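Local coordinates for manganese lipoxygenase (Gaeumannomyces graminis, PDB 5FX8), which oxidises linoleic and alpha-linolenic acids with molecular oxygen at a manganese centre, giving 11S- and 13R-hydroperoxy fatty acids, at residues A[57-62]-A[310-315]; A[162-167]-A[277-282]; A[298-303]-A[437-442]. One frame throughout, in Å; residues are numbered along the deposited sequence.

All three contacts join helices or helix ends of the lipoxygenase fold, and the residues that touch are mostly buried. Interactions 2 and 3 both use helix 268-305, at 277-282 and 298-303. Their centres are about 37 Å apart, on opposite sides of the chain's centre. Interactions 1 and 3 are neighbours, with centres about 14 Å apart; Val314 packs on Trp439 and Met315 on His301. Interaction 1 lies farthest out, beside a glycan; its centre is about 33 Å from the centre of the chain. It is built on charge, with two arginines sharing an aspartate. Interaction 2 is an aromatic pair with an amide beside it. Interaction 3 combines apolar packing with one indole hydrogen bond.

Interaction 1 of 3, residues A[57-62]-A[310-315]; sequences GARNAS and DRHPVM. With NAG (2-acetamido-2-deoxy-beta-D-glucopyranose), chain E.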
loop_
_atom_site.group_PDB
_atom_site.type_symbol
_atom_site.label_atom_id
_atom_site.label_comp_id
_atom_site.label_asym_id
_atom_site.label_seq_id
_atom_site.Cartn_x
_atom_site.Cartn_y
_atom_site.Cartn_z
ATOM N N GLY A 57 -5.129 -38.194 14.297
ATOM C CA GLY A 57 -6.380 -38.011 15.003
ATOM C C GLY A 57 -6.357 -36.748 15.832
ATOM O O GLY A 57 -7.369 -36.052 15.965
ATOM N N ALA A 58 -5.188 -36.419 16.368
ATOM C CA ALA A 58 -5.028 -35.169 17.084
ATOM C C ALA A 58 -5.060 -33.992 16.132
ATOM O O ALA A 58 -5.622 -32.941 16.461
ATOM C CB ALA A 58 -3.720 -35.185 17.859
ATOM N N ARG A 59 -4.431 -34.152 14.961
ATOM C CA ARG A 59 -4.468 -33.133 13.915
ATOM C C ARG A 59 -5.905 -32.829 13.527
ATOM O O ARG A 59 -6.341 -31.670 13.490
ATOM C CB ARG A 59 -3.640 -33.630 12.727
ATOM C CG ARG A 59 -3.532 -32.729 11.526
ATOM C CD ARG A 59 -2.443 -33.227 10.582
ATOM N NE ARG A 59 -2.276 -32.406 9.391
ATOM C CZ ARG A 59 -1.126 -32.221 8.778
ATOM N NH1 ARG A 59 -0.046 -32.803 9.236
ATOM N NH2 ARG A 59 -1.054 -31.459 7.715
ATOM N N ASN A 60 -6.673 -33.876 13.308
ATOM C CA ASN A 60 -8.101 -33.727 13.107
ATOM C C ASN A 60 -8.772 -33.012 14.281
ATOM O O ASN A 60 -9.685 -32.208 14.083
ATOM C CB ASN A 60 -8.697 -35.102 12.871
ATOM C CG ASN A 60 -8.604 -35.539 11.425
ATOM O OD1 ASN A 60 -8.131 -34.798 10.561
ATOM N ND2 ASN A 60 -9.071 -36.764 11.155
ATOM N N ALA A 61 -8.341 -33.280 15.512
ATOM C CA ALA A 61 -9.023 -32.641 16.636
ATOM C C ALA A 61 -8.772 -31.142 16.648
ATOM O O ALA A 61 -9.679 -30.352 16.943
ATOM C CB ALA A 61 -8.597 -33.262 17.961
ATOM N N SER A 62 -7.551 -30.725 16.328
ATOM C CA SER A 62 -7.278 -29.299 16.343
ATOM C C SER A 62 -8.071 -28.596 15.265
ATOM O O SER A 62 -8.600 -27.504 15.490
ATOM C CB SER A 62 -5.797 -29.046 16.177
ATOM O OG SER A 62 -5.106 -29.719 17.192
ATOM N N ASP A 310 -3.108 -26.263 10.886
ATOM C CA ASP A 310 -2.077 -25.264 11.000
ATOM C C ASP A 310 -0.711 -25.794 10.549
ATOM O O ASP A 310 0.139 -25.002 10.128
ATOM C CB ASP A 310 -2.056 -24.743 12.429
ATOM C CG ASP A 310 -3.243 -23.822 12.749
ATOM O OD1 ASP A 310 -3.879 -23.205 11.842
ATOM O OD2 ASP A 310 -3.523 -23.688 13.952
ATOM N N ARG A 311 -0.483 -27.108 10.579
ATOM C CA ARG A 311 0.802 -27.665 10.157
ATOM C C ARG A 311 0.840 -28.037 8.687
ATOM O O ARG A 311 1.863 -28.510 8.217
ATOM C CB ARG A 311 1.172 -28.882 11.009
ATOM C CG ARG A 311 1.229 -28.562 12.484
ATOM C CD ARG A 311 1.725 -29.727 13.328
ATOM N NE ARG A 311 0.757 -30.809 13.542
ATOM C CZ ARG A 311 0.916 -32.053 13.104
ATOM N NH1 ARG A 311 1.995 -32.388 12.410
ATOM N NH2 ARG A 311 -0.004 -32.968 13.354
ATOM N N HIS A 312 -0.221 -27.809 7.964
ATOM C CA HIS A 312 -0.243 -28.029 6.527
ATOM C C HIS A 312 0.600 -26.985 5.797
ATOM O O HIS A 312 0.452 -25.788 6.053
ATOM C CB HIS A 312 -1.659 -27.967 6.046
ATOM C CG HIS A 312 -1.864 -28.589 4.715
ATOM N ND1 HIS A 312 -1.262 -28.119 3.579
ATOM C CD2 HIS A 312 -2.610 -29.643 4.337
ATOM C CE1 HIS A 312 -1.631 -28.853 2.552
ATOM N NE2 HIS A 312 -2.448 -29.788 2.987
ATOM N N PRO A 313 1.475 -27.392 4.875
ATOM C CA PRO A 313 2.356 -26.409 4.198
ATOM C C PRO A 313 1.626 -25.328 3.411
ATOM O O PRO A 313 2.108 -24.186 3.298
ATOM C CB PRO A 313 3.207 -27.304 3.283
ATOM C CG PRO A 313 3.187 -28.622 3.964
ATOM C CD PRO A 313 1.841 -28.778 4.549
ATOM N N VAL A 314 0.473 -25.661 2.859
ATOM C CA VAL A 314 -0.298 -24.667 2.130
ATOM C C VAL A 314 -0.910 -23.650 3.093
ATOM O O VAL A 314 -0.996 -22.458 2.778
ATOM C CB VAL A 314 -1.361 -25.353 1.262
ATOM C CG1 VAL A 314 -2.199 -24.336 0.608
ATOM C CG2 VAL A 314 -0.700 -26.177 0.221
ATOM N N MET A 315 -1.313 -24.098 4.286
ATOM C CA MET A 315 -1.813 -23.186 5.302
ATOM C C MET A 315 -0.769 -22.160 5.674
ATOM O O MET A 315 -1.096 -20.992 5.873
ATOM C CB MET A 315 -2.246 -23.950 6.553
ATOM C CG MET A 315 -3.033 -23.114 7.570
ATOM S SD MET A 315 -4.632 -22.642 6.906
ATOM C CE MET A 315 -4.438 -20.914 6.567
HETATM C C1 NAG E . -9.142 -37.422 9.880
HETATM C C2 NAG E . -9.308 -38.938 10.045
HETATM C C3 NAG E . -9.551 -39.604 8.688
HETATM C C4 NAG E . -10.679 -38.911 7.942
HETATM C C5 NAG E . -10.374 -37.427 7.854
HETATM C C6 NAG E . -11.454 -36.634 7.181
HETATM C C7 NAG E . -8.124 -40.077 11.883
HETATM C C8 NAG E . -6.808 -40.652 12.332
HETATM N N2 NAG E . -8.132 -39.518 10.671
HETATM O O3 NAG E . -9.812 -40.996 8.857
HETATM O O4 NAG E . -10.794 -39.422 6.621
HETATM O O5 NAG E . -10.238 -36.898 9.174
HETATM O O6 NAG E . -12.659 -36.740 7.918
HETATM O O7 NAG E . -9.121 -40.115 12.583
#
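Arg311 meets Arg59 where the turn at 310-312 approaches helix 56-69. The Arg311 chain bends at chi3, and its NH2 lies beside the aliphatic part of Arg59, 3.7 Å from Arg59 CD. The two guanidinium planes are 67° apart. Arg59 NH1 lies over one face of the Arg311 group, with NH1 to NH1 at 3.8 Å. Both arginines form salt bridges to Asp53 OD2, which probably offsets their like charges. Arg59 has a second acidic partner in Glu435, and its NH2 bonds to Thr48 O. One residue on from Arg59, Asn60 carries the N-linked glycan: Asn60 ND2 is covalently bonded to NAG C1 at 1.4 Å.

Next along, His312 touches the end of Arg59. Arg59 runs extended from CG to NE, with CG anti to the backbone N (chi1 -180°). This reach puts Arg59 NH2 3.7 Å from His312 CA. His312 is also the N-cap of helix 313-321: its ND1 accepts from Val314 N at 3.1 Å, with the donor in the ring plane and an N-H...N angle of 155°. The other ring nitrogen, NE2, bonds to Asp433. ND1 and NE2 thus both have partners, which should hold the ring's rotation. The contact joins the N-terminal helix to the start of helix 313-321.

Pro313 and Val314 open that helix and pack on Phe415 of helix 396-420.

Interaction 2 of 3, residues A[162-167]-A[277-282]; sequences LLFSME and MFNNND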
loop_
_atom_site.group_PDB
_atom_site.type_symbol
_atom_site.label_atom_id
_atom_site.label_comp_id
_atom_site.label_asym_id
_atom_site.label_seq_id
_atom_site.Cartn_x
_atom_site.Cartn_y
_atom_site.Cartn_z
ATOM N N LEU A 162 -2.317 10.675 -25.476
ATOM C CA LEU A 162 -1.775 9.324 -25.414
ATOM C C LEU A 162 -1.580 8.890 -23.971
ATOM O O LEU A 162 -1.799 7.726 -23.631
ATOM C CB LEU A 162 -0.461 9.232 -26.182
ATOM C CG LEU A 162 0.240 7.870 -26.110
ATOM C CD1 LEU A 162 -0.488 6.862 -26.908
ATOM C CD2 LEU A 162 1.646 7.943 -26.575
ATOM N N LEU A 163 -1.175 9.811 -23.107
ATOM C CA LEU A 163 -1.089 9.476 -21.701
ATOM C C LEU A 163 -2.464 9.220 -21.111
ATOM O O LEU A 163 -2.597 8.408 -20.196
ATOM C CB LEU A 163 -0.373 10.591 -20.949
ATOM C CG LEU A 163 -0.233 10.577 -19.426
ATOM C CD1 LEU A 163 0.982 11.354 -19.059
ATOM C CD2 LEU A 163 -1.427 11.188 -18.736
ATOM N N PHE A 164 -3.498 9.907 -21.595
ATOM C CA PHE A 164 -4.820 9.711 -21.020
ATOM C C PHE A 164 -5.414 8.380 -21.441
ATOM O O PHE A 164 -6.135 7.742 -20.669
ATOM C CB PHE A 164 -5.762 10.840 -21.420
ATOM C CG PHE A 164 -7.168 10.594 -21.011
ATOM C CD1 PHE A 164 -7.541 10.700 -19.678
ATOM C CD2 PHE A 164 -8.111 10.211 -21.940
ATOM C CE1 PHE A 164 -8.833 10.448 -19.287
ATOM C CE2 PHE A 164 -9.395 9.961 -21.565
ATOM C CZ PHE A 164 -9.765 10.085 -20.236
ATOM N N SER A 165 -5.156 7.955 -22.667
ATOM C CA SER A 165 -5.674 6.667 -23.095
ATOM C C SER A 165 -4.844 5.518 -22.524
ATOM O O SER A 165 -5.397 4.520 -22.053
ATOM C CB SER A 165 -5.717 6.620 -24.613
ATOM O OG SER A 165 -4.428 6.900 -25.100
ATOM N N MET A 166 -3.524 5.651 -22.518
ATOM C CA MET A 166 -2.692 4.553 -22.040
ATOM C C MET A 166 -2.884 4.235 -20.555
ATOM O O MET A 166 -2.590 3.115 -20.146
ATOM C CB MET A 166 -1.229 4.854 -22.313
ATOM C CG MET A 166 -0.846 4.664 -23.743
ATOM S SD MET A 166 -1.470 3.122 -24.369
ATOM C CE MET A 166 -0.054 2.104 -24.030
ATOM N N GLU A 167 -3.365 5.177 -19.738
ATOM C CA GLU A 167 -3.663 4.861 -18.349
ATOM C C GLU A 167 -4.626 3.685 -18.216
ATOM O O GLU A 167 -4.551 2.942 -17.235
ATOM C CB GLU A 167 -4.234 6.090 -17.644
ATOM C CG GLU A 167 -3.197 7.053 -17.089
ATOM C CD GLU A 167 -3.778 8.397 -16.643
ATOM O OE1 GLU A 167 -5.006 8.543 -16.549
ATOM O OE2 GLU A 167 -2.999 9.339 -16.410
ATOM N N MET A 277 -12.958 14.856 -15.601
ATOM C CA MET A 277 -14.149 14.215 -15.056
ATOM C C MET A 277 -14.057 12.696 -15.161
ATOM O O MET A 277 -14.403 11.967 -14.215
ATOM C CB MET A 277 -15.396 14.739 -15.762
ATOM C CG MET A 277 -15.612 16.196 -15.539
ATOM S SD MET A 277 -17.156 16.820 -16.224
ATOM C CE MET A 277 -16.811 16.930 -17.962
ATOM N N PHE A 278 -13.589 12.202 -16.303
ATOM C CA PHE A 278 -13.381 10.769 -16.434
ATOM C C PHE A 278 -12.378 10.268 -15.414
ATOM O O PHE A 278 -12.549 9.188 -14.862
ATOM C CB PHE A 278 -12.931 10.425 -17.848
ATOM C CG PHE A 278 -12.652 8.960 -18.066
ATOM C CD1 PHE A 278 -11.426 8.406 -17.744
ATOM C CD2 PHE A 278 -13.604 8.147 -18.653
ATOM C CE1 PHE A 278 -11.170 7.099 -17.966
ATOM C CE2 PHE A 278 -13.346 6.823 -18.880
ATOM C CZ PHE A 278 -12.113 6.302 -18.524
ATOM N N ASN A 279 -11.319 11.020 -15.151
ATOM C CA ASN A 279 -10.342 10.513 -14.199
ATOM C C ASN A 279 -10.912 10.455 -12.785
ATOM O O ASN A 279 -10.503 9.612 -11.979
ATOM C CB ASN A 279 -9.095 11.365 -14.253
ATOM C CG ASN A 279 -8.278 11.099 -15.491
ATOM O OD1 ASN A 279 -8.362 10.040 -16.082
ATOM N ND2 ASN A 279 -7.485 12.065 -15.889
ATOM N N ASN A 280 -11.850 11.347 -12.484
ATOM C CA ASN A 280 -12.571 11.323 -11.228
ATOM C C ASN A 280 -13.418 10.065 -11.109
ATOM O O ASN A 280 -13.435 9.394 -10.061
ATOM C CB ASN A 280 -13.428 12.579 -11.175
ATOM C CG ASN A 280 -14.205 12.701 -9.920
ATOM O OD1 ASN A 280 -15.403 12.486 -9.894
ATOM N ND2 ASN A 280 -13.528 13.058 -8.864
ATOM N N ASN A 281 -14.136 9.729 -12.178
ATOM C CA ASN A 281 -14.933 8.514 -12.137
ATOM C C ASN A 281 -14.056 7.264 -12.072
ATOM O O ASN A 281 -14.383 6.304 -11.368
ATOM C CB ASN A 281 -15.861 8.470 -13.339
ATOM C CG ASN A 281 -16.864 9.582 -13.328
ATOM O OD1 ASN A 281 -17.117 10.220 -14.344
ATOM N ND2 ASN A 281 -17.450 9.828 -12.170
ATOM N N ASP A 282 -12.933 7.270 -12.782
ATOM C CA ASP A 282 -12.021 6.139 -12.779
ATOM C C ASP A 282 -11.354 5.962 -11.423
ATOM O O ASP A 282 -11.147 4.830 -10.977
ATOM C CB ASP A 282 -10.983 6.321 -13.881
ATOM C CG ASP A 282 -10.289 5.040 -14.230
ATOM O OD1 ASP A 282 -10.962 4.143 -14.771
ATOM O OD2 ASP A 282 -9.076 4.923 -13.945
#
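Phe164 and Phe278 form the aromatic part of this contact. They make an offset edge-to-face pair, with the edge of Phe164 directed at the face of Phe278. The centroids are 5.3 Å apart and the planes are at 74°. The closest atoms are Phe164 CZ and Phe278 CD1, at 3.4 Å. Phe164 CE1 also approaches CD1, so the CE1-CZ side of the Phe164 ring does the touching. Phe164 has CG anti to the backbone N (chi1 172°), and Phe278 has the same first torsion, which carries each ring toward the other helix. Phe164 also packs on Pro249 and Ile252 of strand 246-253.

The contact therefore joins short helix 161-166 to the long helix 268-305. Helix 161-166 itself rests on strand 246-253 of the antiparallel sheet.

The polar part centres on Asn279. Its OD1 lies at the edge of the Phe164 ring, near the ring plane, 3.3 Å from Phe164 CE1. The amide and ring planes are 52° apart. This places a partly negative oxygen against the partly positive ring edge, which is probably mildly attractive. Asn279 ND2 donates to Leu495 O, which helps to fix the rotation of the amide.

Glu167 OE1 and Asn279 OD1, two oxygens at 3.7 Å, make no bond with each other. The two side chains cross at about a right angle. Glu167 OE1 is held by His496 NE2, in the same loop as Leu495.

Interaction 3 of 3, residues A[298-303]-A[437-442]; sequences EIVHEA and QNWIAE
Trp439 reaches across to segment 298-303 of helix 268-305 and bonds to its backbone. Indole NE1 donates to Val300 O at 3.3 Å, with an N-H...O angle of 147°. The bond is bent, and the donor is tilted 22° from the carbonyl plane. The benzo side of the indole packs on the same residue: Val300 CG1 lies at the ring edge, in plane, 3.6 Å from Trp439 CZ2. At the pyrrole end, Trp439 CD1 meets the backbone C of Ala303 at 3.6 Å. Ala303 CB also touches Glu442 CG, at 3.8 Å. Ile440 CD1 sits over one face of the indole, offset toward the rim.

The two helical segments cross at 131°, their axes 9.5 Å apart at closest approach. They converge at Ala303 and Glu442, whose CA atoms are 5.7 Å apart. This packing joins helix 434-444 to the far end of helix 268-305. That helix bears manganese ligands His290 and His294; the side chains of Val300 and His294 are about 12 Å apart.

Farther out, Leu318 of helix 313-321 packs on Trp439. A bend at chi2 turns the Glu442 carboxylate to Arg67, Arg306 and the hydroxyl of Tyr72, whose side chain packs on Ala303.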
loop_
_atom_site.group_PDB
_atom_site.type_symbol
_atom_site.label_atom_id
_atom_site.label_comp_id
_atom_site.label_asym_id
_atom_site.label_seq_id
_atom_site.Cartn_x
_atom_site.Cartn_y
_atom_site.Cartn_z
ATOM N N GLU A 298 -9.643 -12.920 1.427
ATOM C CA GLU A 298 -10.045 -13.183 2.802
ATOM C C GLU A 298 -10.925 -14.416 2.880
ATOM O O GLU A 298 -10.736 -15.252 3.761
ATOM C CB GLU A 298 -10.791 -11.981 3.398
ATOM C CG GLU A 298 -9.969 -10.859 3.974
ATOM C CD GLU A 298 -10.761 -9.543 4.074
ATOM O OE1 GLU A 298 -11.981 -9.553 4.307
ATOM O OE2 GLU A 298 -10.163 -8.473 3.885
ATOM N N ILE A 299 -11.914 -14.529 1.983
ATOM C CA ILE A 299 -12.856 -15.638 2.071
ATOM C C ILE A 299 -12.172 -16.946 1.712
ATOM O O ILE A 299 -12.457 -17.984 2.316
ATOM C CB ILE A 299 -14.126 -15.367 1.225
ATOM C CG1 ILE A 299 -15.252 -16.333 1.573
ATOM C CG2 ILE A 299 -13.892 -15.454 -0.265
ATOM C CD1 ILE A 299 -15.518 -16.463 3.005
ATOM N N VAL A 300 -11.232 -16.916 0.762
ATOM C CA VAL A 300 -10.472 -18.129 0.430
ATOM C C VAL A 300 -9.605 -18.556 1.601
ATOM O O VAL A 300 -9.502 -19.741 1.923
ATOM C CB VAL A 300 -9.624 -17.909 -0.842
ATOM C CG1 VAL A 300 -8.683 -19.115 -1.080
ATOM C CG2 VAL A 300 -10.522 -17.650 -2.034
ATOM N N HIS A 301 -8.972 -17.602 2.255
ATOM C CA HIS A 301 -8.216 -17.934 3.439
ATOM C C HIS A 301 -9.114 -18.374 4.593
ATOM O O HIS A 301 -8.684 -19.176 5.412
ATOM C CB HIS A 301 -7.358 -16.747 3.831
ATOM C CG HIS A 301 -6.606 -16.941 5.099
ATOM N ND1 HIS A 301 -7.181 -16.772 6.340
ATOM C CD2 HIS A 301 -5.320 -17.275 5.326
ATOM C CE1 HIS A 301 -6.282 -16.996 7.278
ATOM N NE2 HIS A 301 -5.147 -17.315 6.688
ATOM N N GLU A 302 -10.340 -17.870 4.705
ATOM C CA GLU A 302 -11.224 -18.326 5.775
ATOM C C GLU A 302 -11.554 -19.794 5.599
ATOM O O GLU A 302 -11.477 -20.603 6.544
ATOM C CB GLU A 302 -12.526 -17.521 5.779
ATOM C CG GLU A 302 -12.391 -16.151 6.304
ATOM C CD GLU A 302 -13.638 -15.323 6.168
ATOM O OE1 GLU A 302 -14.706 -15.665 6.717
ATOM O OE2 GLU A 302 -13.538 -14.292 5.508
ATOM N N ALA A 303 -11.969 -20.139 4.382
ATOM C CA ALA A 303 -12.301 -21.514 4.093
ATOM C C ALA A 303 -11.096 -22.417 4.353
ATOM O O ALA A 303 -11.243 -23.490 4.950
ATOM C CB ALA A 303 -12.824 -21.599 2.660
ATOM N N GLN A 437 -8.792 -31.281 -0.024
ATOM C CA GLN A 437 -10.105 -31.536 -0.600
ATOM C C GLN A 437 -11.208 -30.935 0.250
ATOM O O GLN A 437 -12.218 -30.463 -0.276
ATOM C CB GLN A 437 -10.321 -33.038 -0.770
ATOM C CG GLN A 437 -9.342 -33.750 -1.708
ATOM C CD GLN A 437 -9.101 -33.096 -3.094
ATOM O OE1 GLN A 437 -10.002 -32.592 -3.749
ATOM N NE2 GLN A 437 -7.873 -33.161 -3.543
ATOM N N ASN A 438 -11.033 -30.929 1.566
ATOM C CA ASN A 438 -12.001 -30.252 2.420
ATOM C C ASN A 438 -11.982 -28.761 2.181
ATOM O O ASN A 438 -13.032 -28.134 2.128
ATOM C CB ASN A 438 -11.733 -30.539 3.886
ATOM C CG ASN A 438 -12.178 -31.891 4.275
ATOM O OD1 ASN A 438 -12.858 -32.549 3.510
ATOM N ND2 ASN A 438 -11.791 -32.334 5.455
ATOM N N TRP A 439 -10.800 -28.171 2.057
ATOM C CA TRP A 439 -10.719 -26.759 1.708
ATOM C C TRP A 439 -11.530 -26.454 0.462
ATOM O O TRP A 439 -12.232 -25.445 0.407
ATOM C CB TRP A 439 -9.262 -26.370 1.510
ATOM C CG TRP A 439 -9.029 -25.010 1.074
ATOM C CD1 TRP A 439 -9.791 -23.926 1.344
ATOM C CD2 TRP A 439 -7.945 -24.551 0.273
ATOM N NE1 TRP A 439 -9.246 -22.809 0.775
ATOM C CE2 TRP A 439 -8.112 -23.164 0.102
ATOM C CE3 TRP A 439 -6.846 -25.172 -0.314
ATOM C CZ2 TRP A 439 -7.218 -22.386 -0.631
ATOM C CZ3 TRP A 439 -5.966 -24.403 -1.045
ATOM C CH2 TRP A 439 -6.159 -23.022 -1.202
ATOM N N ILE A 440 -11.447 -27.307 -0.552
ATOM C CA ILE A 440 -12.148 -26.992 -1.791
ATOM C C ILE A 440 -13.650 -27.123 -1.599
ATOM O O ILE A 440 -14.429 -26.271 -2.040
ATOM C CB ILE A 440 -11.644 -27.877 -2.935
ATOM C CG1 ILE A 440 -10.129 -27.797 -3.017
ATOM C CG2 ILE A 440 -12.270 -27.453 -4.231
ATOM C CD1 ILE A 440 -9.631 -26.445 -3.278
ATOM N N ALA A 441 -14.077 -28.187 -0.930
ATOM C CA ALA A 441 -15.497 -28.360 -0.655
ATOM C C ALA A 441 -16.041 -27.220 0.216
ATOM O O ALA A 441 -17.141 -26.715 -0.012
ATOM C CB ALA A 441 -15.705 -29.724 -0.002
ATOM N N GLU A 442 -15.272 -26.806 1.211
ATOM C CA GLU A 442 -15.646 -25.723 2.108
ATOM C C GLU A 442 -15.756 -24.408 1.356
ATOM O O GLU A 442 -16.655 -23.602 1.621
ATOM C CB GLU A 442 -14.605 -25.626 3.225
ATOM C CG GLU A 442 -14.746 -24.495 4.207
ATOM C CD GLU A 442 -15.567 -24.856 5.432
ATOM O OE1 GLU A 442 -15.721 -26.066 5.709
ATOM O OE2 GLU A 442 -16.040 -23.924 6.137
#